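Local coordinates for protein cytosol aminopeptidase (Coxiella burnetii, PDB 3IJ3) that probably acts as a manganese-dependent leucyl aminopeptidase of the M17 family, removing residues from the N-termini of peptides, at residues 380-385 with 474-479; 141-146 with 177-182; 259-262 with 266-269. All blocks are in the same frame, centred on the assembly; numbering follows the deposited sequence. Where two conformers were deposited one is given.

Contact 1 of 3, residues 380-385 with 474-479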
ATOM      1  N   ASP A 380      -6.092  -4.419  41.953  1.00 15.81           N
ATOM      2  CA  ASP A 380      -5.589  -5.799  41.830  1.00 16.30           C
ATOM      3  C   ASP A 380      -6.533  -6.896  42.345  1.00 15.83           C
ATOM      4  O   ASP A 380      -6.633  -7.972  41.730  1.00 15.50           O
ATOM      5  CB  ASP A 380      -4.210  -5.931  42.463  1.00 17.28           C
ATOM      6  CG  ASP A 380      -3.097  -5.199  41.671  1.00 20.66           C
ATOM      7  OD1 ASP A 380      -3.232  -4.921  40.453  1.00 20.86           O
ATOM      8  OD2 ASP A 380      -2.053  -4.911  42.303  1.00 24.86           O
ATOM      9  N   SER A 381      -7.236  -6.643  43.438  1.00 15.53           N
ATOM     10  CA  SER A 381      -8.148  -7.647  43.986  1.00 15.53           C
ATOM     11  C   SER A 381      -9.244  -7.994  42.999  1.00 14.00           C
ATOM     12  O   SER A 381      -9.598  -9.176  42.830  1.00 13.96           O
ATOM     13  CB  SER A 381      -8.727  -7.185  45.314  1.00 17.32           C
ATOM     14  OG  SER A 381      -7.698  -7.004  46.270  1.00 17.47           O
ATOM     15  N   LEU A 382      -9.780  -6.975  42.332  1.00 14.64           N
ATOM     16  CA  LEU A 382     -10.810  -7.187  41.319  1.00 15.34           C
ATOM     17  C   LEU A 382     -10.273  -8.018  40.168  1.00 14.41           C
ATOM     18  O   LEU A 382     -10.915  -8.989  39.716  1.00 14.41           O
ATOM     19  CB  LEU A 382     -11.324  -5.844  40.806  1.00 14.85           C
ATOM     20  CG  LEU A 382     -12.357  -5.855  39.679  1.00 16.08           C
ATOM     21  CD1 LEU A 382     -13.617  -6.687  40.092  1.00 16.12           C
ATOM     22  CD2 LEU A 382     -12.693  -4.388  39.356  1.00 16.60           C
ATOM     23  N   ALA A 383      -9.109  -7.631  39.650  1.00 14.86           N
ATOM     24  CA  ALA A 383      -8.522  -8.381  38.541  1.00 15.19           C
ATOM     25  C   ALA A 383      -8.290  -9.871  38.919  1.00 15.03           C
ATOM     26  O   ALA A 383      -8.638 -10.777  38.164  1.00 13.69           O
ATOM     27  CB  ALA A 383      -7.225  -7.741  38.086  1.00 16.39           C
ATOM     28  N   GLN A 384      -7.704 -10.113  40.084  0.60 14.92           N
ATOM     29  CA  GLN A 384      -7.417 -11.480  40.520  0.60 15.90           C
ATOM     30  C   GLN A 384      -8.696 -12.294  40.692  0.60 15.23           C
ATOM     31  O   GLN A 384      -8.736 -13.462  40.319  0.60 14.49           O
ATOM     32  CB  GLN A 384      -6.599 -11.480  41.813  0.60 16.51           C
ATOM     33  CG  GLN A 384      -5.202 -10.829  41.688  0.60 18.73           C
ATOM     34  CD  GLN A 384      -4.281 -11.553  40.738  0.60 21.37           C
ATOM     35  OE1 GLN A 384      -3.366 -10.946  40.172  0.60 22.33           O
ATOM     36  NE2 GLN A 384      -4.510 -12.850  40.547  0.60 20.78           N
ATOM     37  N   ALA A 385      -9.747 -11.663  41.221  1.00 14.87           N
ATOM     38  CA  ALA A 385     -11.025 -12.355  41.439  1.00 14.41           C
ATOM     39  C   ALA A 385     -11.661 -12.747  40.097  1.00 13.96           C
ATOM     40  O   ALA A 385     -12.234 -13.832  39.953  1.00 13.59           O
ATOM     41  CB  ALA A 385     -11.973 -11.477  42.280  1.00 14.78           C
ATOM     42  N   PHE A 474     -20.159 -13.060  35.516  1.00 13.74           N
ATOM     43  CA  PHE A 474     -21.332 -13.391  36.314  1.00 14.23           C
ATOM     44  C   PHE A 474     -20.987 -14.238  37.532  1.00 13.83           C
ATOM     45  O   PHE A 474     -21.547 -14.040  38.628  1.00 13.95           O
ATOM     46  CB  PHE A 474     -22.457 -14.042  35.488  1.00 14.49           C
ATOM     47  CG  PHE A 474     -23.728 -14.167  36.256  1.00 12.50           C
ATOM     48  CD1 PHE A 474     -24.495 -13.046  36.531  1.00 14.87           C
ATOM     49  CD2 PHE A 474     -24.154 -15.393  36.739  1.00 16.80           C
ATOM     50  CE1 PHE A 474     -25.652 -13.128  37.297  1.00 17.65           C
ATOM     51  CE2 PHE A 474     -25.328 -15.485  37.488  1.00 19.91           C
ATOM     52  CZ  PHE A 474     -26.080 -14.331  37.752  1.00 17.73           C
ATOM     53  N   HIS A 475     -20.102 -15.221  37.356  1.00 13.71           N
ATOM     54  CA  HIS A 475     -19.648 -16.044  38.473  1.00 13.26           C
ATOM     55  C   HIS A 475     -19.061 -15.138  39.575  1.00 12.90           C
ATOM     56  O   HIS A 475     -19.376 -15.288  40.768  1.00 12.92           O
ATOM     57  CB  HIS A 475     -18.611 -17.069  37.997  1.00 12.88           C
ATOM     58  CG  HIS A 475     -17.981 -17.847  39.100  1.00 17.37           C
ATOM     59  ND1 HIS A 475     -18.464 -19.069  39.517  1.00 21.42           N
ATOM     60  CD2 HIS A 475     -16.910 -17.577  39.879  1.00 17.55           C
ATOM     61  CE1 HIS A 475     -17.722 -19.510  40.519  1.00 22.04           C
ATOM     62  NE2 HIS A 475     -16.777 -18.619  40.763  1.00 16.80           N
ATOM     63  N   TYR A 476     -18.191 -14.218  39.177  1.00 13.44           N
ATOM     64  CA  TYR A 476     -17.600 -13.261  40.100  1.00 12.69           C
ATOM     65  C   TYR A 476     -18.696 -12.484  40.871  1.00 12.80           C
ATOM     66  O   TYR A 476     -18.652 -12.373  42.100  1.00 14.41           O
ATOM     67  CB  TYR A 476     -16.647 -12.280  39.355  1.00 13.58           C
ATOM     68  CG  TYR A 476     -16.314 -11.111  40.229  1.00 11.71           C
ATOM     69  CD1 TYR A 476     -15.471 -11.265  41.310  1.00 17.70           C
ATOM     70  CD2 TYR A 476     -16.940  -9.897  40.064  1.00 14.83           C
ATOM     71  CE1 TYR A 476     -15.209 -10.221  42.159  1.00 20.89           C
ATOM     72  CE2 TYR A 476     -16.677  -8.834  40.909  1.00 15.43           C
ATOM     73  CZ  TYR A 476     -15.810  -9.008  41.958  1.00 18.29           C
ATOM     74  OH  TYR A 476     -15.556  -7.984  42.835  1.00 17.60           O
ATOM     75  N   LEU A 477     -19.690 -11.962  40.146  1.00 13.32           N
ATOM     76  CA  LEU A 477     -20.765 -11.208  40.773  1.00 13.20           C
ATOM     77  C   LEU A 477     -21.569 -12.038  41.774  1.00 13.59           C
ATOM     78  O   LEU A 477     -21.924 -11.552  42.843  1.00 14.77           O
ATOM     79  CB  LEU A 477     -21.694 -10.594  39.722  1.00 12.56           C
ATOM     80  CG  LEU A 477     -21.041  -9.565  38.798  1.00 13.06           C
ATOM     81  CD1 LEU A 477     -22.050  -9.101  37.723  1.00 12.99           C
ATOM     82  CD2 LEU A 477     -20.514  -8.359  39.593  1.00 14.20           C
ATOM     83  N   GLU A 478     -21.839 -13.286  41.437  1.00 13.67           N
ATOM     84  CA  GLU A 478     -22.559 -14.157  42.358  1.00 15.47           C
ATOM     85  C   GLU A 478     -21.750 -14.421  43.620  1.00 15.36           C
ATOM     86  O   GLU A 478     -22.299 -14.426  44.721  1.00 17.14           O
ATOM     87  CB  GLU A 478     -22.942 -15.482  41.702  1.00 17.76           C
ATOM     88  CG  GLU A 478     -24.107 -15.379  40.745  1.00 21.53           C
ATOM     89  CD  GLU A 478     -24.738 -16.746  40.477  1.00 32.74           C
ATOM     90  OE1 GLU A 478     -23.993 -17.678  40.093  1.00 35.83           O
ATOM     91  OE2 GLU A 478     -25.980 -16.868  40.660  1.00 36.05           O
ATOM     92  N   GLN A 479     -20.458 -14.652  43.455  1.00 15.62           N
ATOM     93  CA  GLN A 479     -19.575 -14.882  44.597  1.00 16.08           C
ATOM     94  C   GLN A 479     -19.466 -13.644  45.486  1.00 16.12           C
ATOM     95  O   GLN A 479     -19.457 -13.758  46.713  1.00 17.02           O
ATOM     96  CB  GLN A 479     -18.176 -15.286  44.124  1.00 17.08           C
ATOM     97  CG  GLN A 479     -18.120 -16.664  43.462  1.00 19.52           C
ATOM     98  CD  GLN A 479     -18.467 -17.796  44.415  1.00 24.11           C
ATOM     99  OE1 GLN A 479     -19.389 -18.593  44.161  1.00 29.96           O
ATOM    100  NE2 GLN A 479     -17.776 -17.848  45.532  1.00 20.52           N
TER
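Tyr476 carries one whole side of this contact, its ring reaching from helix 470-481 to Leu382 and Ala385 on helix 380-393. The two backbones come nearest at Ala385 and Tyr476, whose CA atoms are 6.8 Å apart.

The interaction between the segments is apolar. Ala385 CB, which points toward the other helix, meets the CD1-CE1 side of the ring and lies 3.5 Å from Tyr476 CE1. Leu382 works at the phenol end instead: its CD1 methyl is 3.7 Å from Tyr476 CZ and 3.6 Å from Tyr476 OH, and it also brushes CE2. Both methyl groups approach the ring at an oblique angle, while the side chains of Leu382 and Tyr476 cross at about a right angle. In the tyrosine, CG stands anti to the backbone N (chi1 166°), which sends the ring out across the gap between the helices. The leucine reaches over by its CD1 branch, with CG likewise anti to N (chi1 177°).

The tyrosine side chain also touches Leu386, the residue after Ala385, and Leu353 of strand 353-359 touches both Leu382 and Tyr476, closing the contact against the sheet. The preceding residue, His475, extends the contact between the two helices to Ala389, Lys392 and Thr393.

No hydrogen bond joins the two segments. Charged side chains beside the contact pair elsewhere, Asp380 with Arg399 and Glu478 with Arg162, and a triethylene glycol, probably from the crystallisation liquor, lies about 3 Å from the tyrosine side chain.

The arrangement is that of two helices lying against a central beta-sheet in an alpha/beta domain, here the catalytic domain of an M17 aminopeptidase, with the C-terminal helix of the chain packed through an aromatic side chain onto an earlier one.

Contact 2 of 3, residues 141-146 with 177-182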
ATOM      1  N   ASN A 141     -31.714 -16.730  11.565  0.50 13.14           N
ATOM      2  CA  ASN A 141     -32.613 -16.886  10.400  0.50 13.30           C
ATOM      3  C   ASN A 141     -33.489 -15.692  10.036  0.50 12.71           C
ATOM      4  O   ASN A 141     -34.507 -15.843   9.339  0.50 13.32           O
ATOM      5  CB  ASN A 141     -33.503 -18.106  10.625  0.50 14.46           C
ATOM      6  CG  ASN A 141     -34.407 -17.957  11.840  0.50 16.72           C
ATOM      7  OD1 ASN A 141     -34.281 -17.003  12.610  0.50 16.41           O
ATOM      8  ND2 ASN A 141     -35.330 -18.906  12.012  0.50 21.24           N
ATOM      9  N   ALA A 142     -33.094 -14.506  10.470  1.00 11.27           N
ATOM     10  CA  ALA A 142     -33.857 -13.306  10.174  1.00 11.91           C
ATOM     11  C   ALA A 142     -33.851 -12.905   8.689  1.00 11.21           C
ATOM     12  O   ALA A 142     -34.742 -12.186   8.252  1.00 10.74           O
ATOM     13  CB  ALA A 142     -33.371 -12.149  11.031  1.00 12.01           C
ATOM     14  N   TYR A 143     -32.865 -13.372   7.926  1.00  8.68           N
ATOM     15  CA  TYR A 143     -32.730 -12.978   6.522  1.00  8.34           C
ATOM     16  C   TYR A 143     -32.730 -14.114   5.522  1.00  9.59           C
ATOM     17  O   TYR A 143     -32.665 -13.861   4.324  1.00  9.18           O
ATOM     18  CB  TYR A 143     -31.470 -12.110   6.343  1.00  9.12           C
ATOM     19  CG  TYR A 143     -31.531 -10.890   7.196  1.00  7.46           C
ATOM     20  CD1 TYR A 143     -32.116  -9.725   6.721  1.00  7.53           C
ATOM     21  CD2 TYR A 143     -31.096 -10.923   8.503  1.00  7.56           C
ATOM     22  CE1 TYR A 143     -32.212  -8.605   7.518  1.00  6.02           C
ATOM     23  CE2 TYR A 143     -31.187  -9.810   9.296  1.00  8.27           C
ATOM     24  CZ  TYR A 143     -31.763  -8.668   8.801  1.00  6.99           C
ATOM     25  OH  TYR A 143     -31.865  -7.552   9.578  1.00  6.87           O
ATOM     26  N   ARG A 144     -32.818 -15.357   5.994  1.00  9.88           N
ATOM     27  CA  ARG A 144     -32.924 -16.511   5.104  1.00 13.60           C
ATOM     28  C   ARG A 144     -33.634 -17.650   5.821  1.00 15.44           C
ATOM     29  O   ARG A 144     -33.559 -17.758   7.032  1.00 16.90           O
ATOM     30  CB  ARG A 144     -31.574 -17.007   4.605  1.00 13.18           C
ATOM     31  CG  ARG A 144     -30.614 -17.522   5.654  1.00 18.94           C
ATOM     32  CD  ARG A 144     -29.308 -17.869   4.947  1.00 23.66           C
ATOM     33  NE  ARG A 144     -28.264 -18.402   5.806  1.00 28.46           N
ATOM     34  CZ  ARG A 144     -27.831 -19.669   5.821  1.00 29.72           C
ATOM     35  NH1 ARG A 144     -28.346 -20.599   5.015  1.00 30.40           N
ATOM     36  NH2 ARG A 144     -26.861 -20.003   6.655  1.00 29.45           N
ATOM     37  N   LYS A 145     -34.309 -18.486   5.063  1.00 18.82           N
ATOM     38  CA  LYS A 145     -34.980 -19.639   5.651  1.00 22.60           C
ATOM     39  C   LYS A 145     -33.975 -20.718   5.921  1.00 24.50           C
ATOM     40  O   LYS A 145     -33.121 -20.995   5.084  1.00 25.15           O
ATOM     41  CB  LYS A 145     -36.027 -20.254   4.724  1.00 23.99           C
ATOM     42  CG  LYS A 145     -37.416 -19.640   4.739  1.00 29.27           C
ATOM     43  CD  LYS A 145     -37.640 -18.550   3.735  1.00 34.93           C
ATOM     44  CE  LYS A 145     -39.134 -18.220   3.659  1.00 36.93           C
ATOM     45  NZ  LYS A 145     -39.466 -17.299   2.540  1.00 38.91           N
ATOM     46  N   ARG A 146     -34.069 -21.344   7.082  1.00 27.05           N
ATOM     47  CA  ARG A 146     -33.168 -22.450   7.389  1.00 29.58           C
ATOM     48  C   ARG A 146     -33.944 -23.581   8.046  1.00 30.43           C
ATOM     49  O   ARG A 146     -34.860 -23.341   8.829  1.00 30.31           O
ATOM     50  CB  ARG A 146     -32.022 -21.964   8.264  1.00 30.56           C
ATOM     51  CG  ARG A 146     -31.214 -20.869   7.555  1.00 33.17           C
ATOM     52  CD  ARG A 146     -30.147 -20.254   8.401  1.00 34.55           C
ATOM     53  NE  ARG A 146     -29.142 -21.213   8.813  1.00 34.87           N
ATOM     54  CZ  ARG A 146     -28.093 -20.901   9.573  1.00 37.99           C
ATOM     55  NH1 ARG A 146     -27.219 -21.840   9.899  1.00 37.03           N
ATOM     56  NH2 ARG A 146     -27.918 -19.648  10.016  1.00 36.53           N
ATOM     57  N   ILE A 177     -25.600  -8.816  17.661  1.00  5.91           N
ATOM     58  CA  ILE A 177     -24.353  -8.667  16.893  1.00  6.37           C
ATOM     59  C   ILE A 177     -24.562  -9.056  15.426  1.00  7.28           C
ATOM     60  O   ILE A 177     -24.131  -8.338  14.518  1.00  7.46           O
ATOM     61  CB  ILE A 177     -23.205  -9.471  17.529  1.00  5.96           C
ATOM     62  CG1 ILE A 177     -22.837  -8.857  18.877  1.00  8.11           C
ATOM     63  CG2 ILE A 177     -21.935  -9.503  16.595  1.00  7.57           C
ATOM     64  CD1 ILE A 177     -21.957  -9.743  19.741  1.00  7.35           C
ATOM     65  N   ASN A 178     -25.238 -10.176  15.207  1.00  6.69           N
ATOM     66  CA  ASN A 178     -25.507 -10.644  13.840  1.00  7.04           C
ATOM     67  C   ASN A 178     -26.420  -9.739  12.999  1.00  7.90           C
ATOM     68  O   ASN A 178     -26.374  -9.777  11.763  1.00  7.33           O
ATOM     69  CB  ASN A 178     -26.090 -12.061  13.867  1.00  5.43           C
ATOM     70  CG  ASN A 178     -25.055 -13.133  14.150  1.00  8.65           C
ATOM     71  OD1 ASN A 178     -23.889 -12.992  13.775  1.00  8.51           O
ATOM     72  ND2 ASN A 178     -25.498 -14.256  14.695  1.00  8.10           N
ATOM     73  N   THR A 179     -27.283  -8.961  13.644  1.00  6.66           N
ATOM     74  CA  THR A 179     -28.218  -8.124  12.871  1.00  6.16           C
ATOM     75  C   THR A 179     -27.441  -7.068  12.107  1.00  6.14           C
ATOM     76  O   THR A 179     -26.651  -6.321  12.681  1.00  5.73           O
ATOM     77  CB  THR A 179     -29.259  -7.456  13.780  1.00  7.08           C
ATOM     78  OG1 THR A 179     -29.969  -8.468  14.503  1.00  6.24           O
ATOM     79  CG2 THR A 179     -30.278  -6.616  12.933  1.00  6.32           C
ATOM     80  N   PRO A 180     -27.640  -7.009  10.802  1.00  5.81           N
ATOM     81  CA  PRO A 180     -26.980  -5.970  10.011  1.00  7.63           C
ATOM     82  C   PRO A 180     -27.189  -4.585  10.598  1.00  6.75           C
ATOM     83  O   PRO A 180     -28.286  -4.278  11.121  1.00  6.25           O
ATOM     84  CB  PRO A 180     -27.705  -6.061   8.672  1.00  7.09           C
ATOM     85  CG  PRO A 180     -28.110  -7.442   8.570  1.00  6.58           C
ATOM     86  CD  PRO A 180     -28.473  -7.884   9.966  1.00  7.41           C
ATOM     87  N   ALA A 181     -26.196  -3.703  10.444  1.00  6.21           N
ATOM     88  CA  ALA A 181     -26.296  -2.364  11.003  1.00  6.35           C
ATOM     89  C   ALA A 181     -27.530  -1.602  10.555  1.00  7.13           C
ATOM     90  O   ALA A 181     -28.109  -0.853  11.339  1.00  6.81           O
ATOM     91  CB  ALA A 181     -25.021  -1.549  10.732  1.00  6.37           C
ATOM     92  N   GLU A 182     -27.945  -1.782   9.291  1.00  5.92           N
ATOM     93  CA  GLU A 182     -29.126  -1.097   8.791  1.00  6.88           C
ATOM     94  C   GLU A 182     -30.370  -1.349   9.666  1.00  6.06           C
ATOM     95  O   GLU A 182     -31.230  -0.471   9.796  1.00  7.34           O
ATOM     96  CB  GLU A 182     -29.433  -1.550   7.361  1.00  7.75           C
ATOM     97  CG  GLU A 182     -30.732  -0.976   6.766  1.00  7.93           C
ATOM     98  CD  GLU A 182     -30.741   0.540   6.580  1.00 11.19           C
ATOM     99  OE1 GLU A 182     -29.692   1.221   6.676  1.00 11.09           O
ATOM    100  OE2 GLU A 182     -31.842   1.076   6.292  1.00 11.50           O
TER
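Between Tyr143 and Pro180 the contact joins the irregular loop before strand 151-154 to the place where helix 157-178 gives way to extended backbone, Thr179 being the first residue to leave helical angles (psi 125°).

The tyrosine side chain and the proline ring come at each other from opposite directions. Pro180 CD sits 3.4 Å from both Tyr143 CE2 and Tyr143 OH, so the proline touches the phenol end of the aromatic group. Its approach is oblique, but Pro180 CG comes far enough over the ring for an off-centre CH-pi contact, 4.3 Å from the Tyr143 centroid and 29° off the ring normal. Tyr143 CG stands beside the backbone N and anti to the carbonyl carbon (chi1 -59°), a setting that carries the ring toward 177-182. Thr179 adds a smaller contact: its CG2 methyl lies 3.8 Å from Tyr143 OH, the two side chains crossing at about a right angle. The other branch, Thr179 OG1, is hydrogen-bonded to the carbonyl oxygen of Asp175, back in the helix.

The phenol oxygen has a polar partner close by, for Tyr143 OH is hydrogen-bonded to Asp183 OD2. A neighbouring subunit packs on both residues, through its Val317 against Tyr143 and its Gly315 against Pro180, and its Thr325 side chain hydrogen-bonds to the Tyr143 carbonyl oxygen.

Chemically, then, the tyrosine plays two parts: its ring is an apolar surface for the proline, and its hydroxyl is tied to a carboxylate one residue beyond the second segment. The contact thus sets an apolar touch between two rings beside a polar tie at the hydroxyl, at a subunit interface of the hexamer.

Contact 3 of 3, residues 259-262 with 266-269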
ATOM      1  N   LEU A 259     -13.635   9.906   9.074  1.00 15.45           N
ATOM      2  CA  LEU A 259     -12.741  10.456   8.044  1.00 14.48           C
ATOM      3  C   LEU A 259     -11.439   9.636   7.893  1.00 15.50           C
ATOM      4  O   LEU A 259     -10.889   9.566   6.802  1.00 16.07           O
ATOM      5  CB  LEU A 259     -12.480  11.945   8.303  1.00 16.12           C
ATOM      6  CG  LEU A 259     -13.702  12.825   7.982  1.00 16.62           C
ATOM      7  CD1 LEU A 259     -13.497  14.257   8.486  1.00 18.33           C
ATOM      8  CD2 LEU A 259     -13.951  12.799   6.492  1.00 17.70           C
ATOM      9  N   ASP A 260     -10.970   9.043   8.998  1.00 14.99           N
ATOM     10  CA  ASP A 260      -9.822   8.110   8.983  1.00 15.11           C
ATOM     11  C   ASP A 260     -10.461   6.749   8.635  1.00 15.21           C
ATOM     12  O   ASP A 260     -10.529   5.821   9.445  1.00 16.14           O
ATOM     13  CB  ASP A 260      -9.132   8.078  10.346  1.00 17.05           C
ATOM     14  CG  ASP A 260      -8.387   9.358  10.649  1.00 17.01           C
ATOM     15  OD1 ASP A 260      -7.688   9.878   9.741  1.00 17.51           O
ATOM     16  OD2 ASP A 260      -8.458   9.853  11.803  1.00 16.55           O
ATOM     17  N   ILE A 261     -10.904   6.660   7.391  1.00 15.85           N
ATOM     18  CA  ILE A 261     -11.702   5.538   6.919  1.00 14.78           C
ATOM     19  C   ILE A 261     -10.980   4.219   6.953  1.00 15.56           C
ATOM     20  O   ILE A 261      -9.794   4.136   6.656  1.00 16.56           O
ATOM     21  CB  ILE A 261     -12.266   5.843   5.500  1.00 14.49           C
ATOM     22  CG1 ILE A 261     -13.410   4.900   5.133  1.00 16.95           C
ATOM     23  CG2 ILE A 261     -11.142   5.844   4.426  1.00 17.02           C
ATOM     24  CD1 ILE A 261     -14.066   5.271   3.754  1.00 19.24           C
ATOM     25  N   LYS A 262     -11.711   3.177   7.346  1.00 17.41           N
ATOM     26  CA  LYS A 262     -11.156   1.842   7.371  1.00 19.13           C
ATOM     27  C   LYS A 262     -10.943   1.279   5.947  1.00 21.19           C
ATOM     28  O   LYS A 262     -11.537   1.727   4.956  1.00 19.21           O
ATOM     29  CB  LYS A 262     -12.129   0.897   8.116  1.00 19.65           C
ATOM     30  CG  LYS A 262     -12.301   1.164   9.588  1.00 20.34           C
ATOM     31  CD  LYS A 262     -13.371   0.276  10.195  1.00 21.44           C
ATOM     32  CE  LYS A 262     -13.575   0.540  11.671  1.00 22.26           C
ATOM     33  NZ  LYS A 262     -12.376   0.181  12.494  1.00 24.56           N
ATOM     34  N   GLY A 266     -11.124  -4.185   6.807  1.00 24.28           N
ATOM     35  CA  GLY A 266     -11.354  -3.708   8.162  1.00 23.69           C
ATOM     36  C   GLY A 266     -12.805  -3.327   8.469  1.00 20.99           C
ATOM     37  O   GLY A 266     -13.235  -3.381   9.599  1.00 21.99           O
ATOM     38  N   MET A 267     -13.567  -2.952   7.463  1.00 20.81           N
ATOM     39  CA  MET A 267     -14.929  -2.503   7.688  1.00 19.33           C
ATOM     40  C   MET A 267     -15.973  -3.634   7.575  1.00 18.21           C
ATOM     41  O   MET A 267     -17.102  -3.521   8.050  1.00 17.09           O
ATOM     42  CB  MET A 267     -15.232  -1.392   6.663  1.00 21.06           C
ATOM     43  CG  MET A 267     -16.222  -0.365   7.145  1.00 20.82           C
ATOM     44  SD  MET A 267     -16.804   0.773   5.859  1.00 18.83           S
ATOM     45  CE  MET A 267     -15.355   1.733   5.374  1.00 17.29           C
ATOM     46  N   LEU A 268     -15.573  -4.751   6.986  1.00 17.29           N
ATOM     47  CA  LEU A 268     -16.513  -5.815   6.687  1.00 18.08           C
ATOM     48  C   LEU A 268     -17.331  -6.325   7.860  1.00 17.80           C
ATOM     49  O   LEU A 268     -18.511  -6.637   7.696  1.00 19.68           O
ATOM     50  CB  LEU A 268     -15.767  -6.975   6.018  1.00 18.65           C
ATOM     51  CG  LEU A 268     -16.601  -8.119   5.497  1.00 21.82           C
ATOM     52  CD1 LEU A 268     -17.629  -7.636   4.500  1.00 24.59           C
ATOM     53  CD2 LEU A 268     -15.674  -9.178   4.888  1.00 25.13           C
ATOM     54  N   LEU A 269     -16.714  -6.472   9.030  1.00 16.00           N
ATOM     55  CA  LEU A 269     -17.443  -7.012  10.205  1.00 17.19           C
ATOM     56  C   LEU A 269     -17.952  -5.939  11.150  1.00 16.10           C
ATOM     57  O   LEU A 269     -18.456  -6.263  12.226  1.00 17.46           O
ATOM     58  CB  LEU A 269     -16.517  -7.929  11.017  1.00 17.64           C
ATOM     59  CG  LEU A 269     -15.944  -9.148  10.291  1.00 19.71           C
ATOM     60  CD1 LEU A 269     -15.195 -10.011  11.279  1.00 21.18           C
ATOM     61  CD2 LEU A 269     -17.033  -9.963   9.607  1.00 20.90           C
TER
HETATM   62  O   HOH W   1     -11.602  -2.488  11.838  1.00 34.05           O
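Lys262 and Met267 meet at their bases, CB to CB at 4.1 Å, and then part company. The lysine chain is extended through chi3 and turns at chi4 (-66°), running past the Gly266 carbonyl so that Lys262 CD lies 3.7 Å from Gly266 O. The bend brings the ammonium group to a water, which accepts a hydrogen bond from Lys262 NZ at 2.9 Å and donates one to Gly266 O at 2.9 Å. That charge has a stronger partner in Asp332, with which it forms a salt bridge.

Met267 heads the other way. Its chain is extended as far as the sulfur and then folds back at chi3 (-66°), bringing the CE methyl toward the first segment, 3.7 Å from Ile261 CG1 and 3.8 Å from Lys262 O. The isoleucine offers its longer branch, CG1 being anti to the backbone N (chi1 -164°), and the two side chains meet obliquely.

Just before these residues, Asp260 is the centre of an inverse gamma turn. Segment 259-262 leads into the short helix 264-267, on which 266-269 begins. Strand 254-255 lies against both segments, its Phe254 touching Met267 and its Asp255, which binds the lithium ion, touching Lys262, so the contact borders the metal site of the catalytic domain, while Leu259 of a neighbouring subunit packs on Ile261 and Met267.

The metal site is the reference point for the three contacts. In this crystal it holds a lithium ion, bound by Lys250, Asp255, Asp273 and Glu334, in an enzyme whose family is associated with manganese. Contact 3 lies beside it, the Lys262 side chain about 5 Å from the ion. Contact 2 has its centre 21 Å from that of contact 3; their nearest atoms are about 6 Å apart without touching, and both meet the same neighbouring subunit. Contact 1 is remote, its centre 35 Å from each of the others and on the opposite side of the chain's centre, and it involves no other subunit of the assembly.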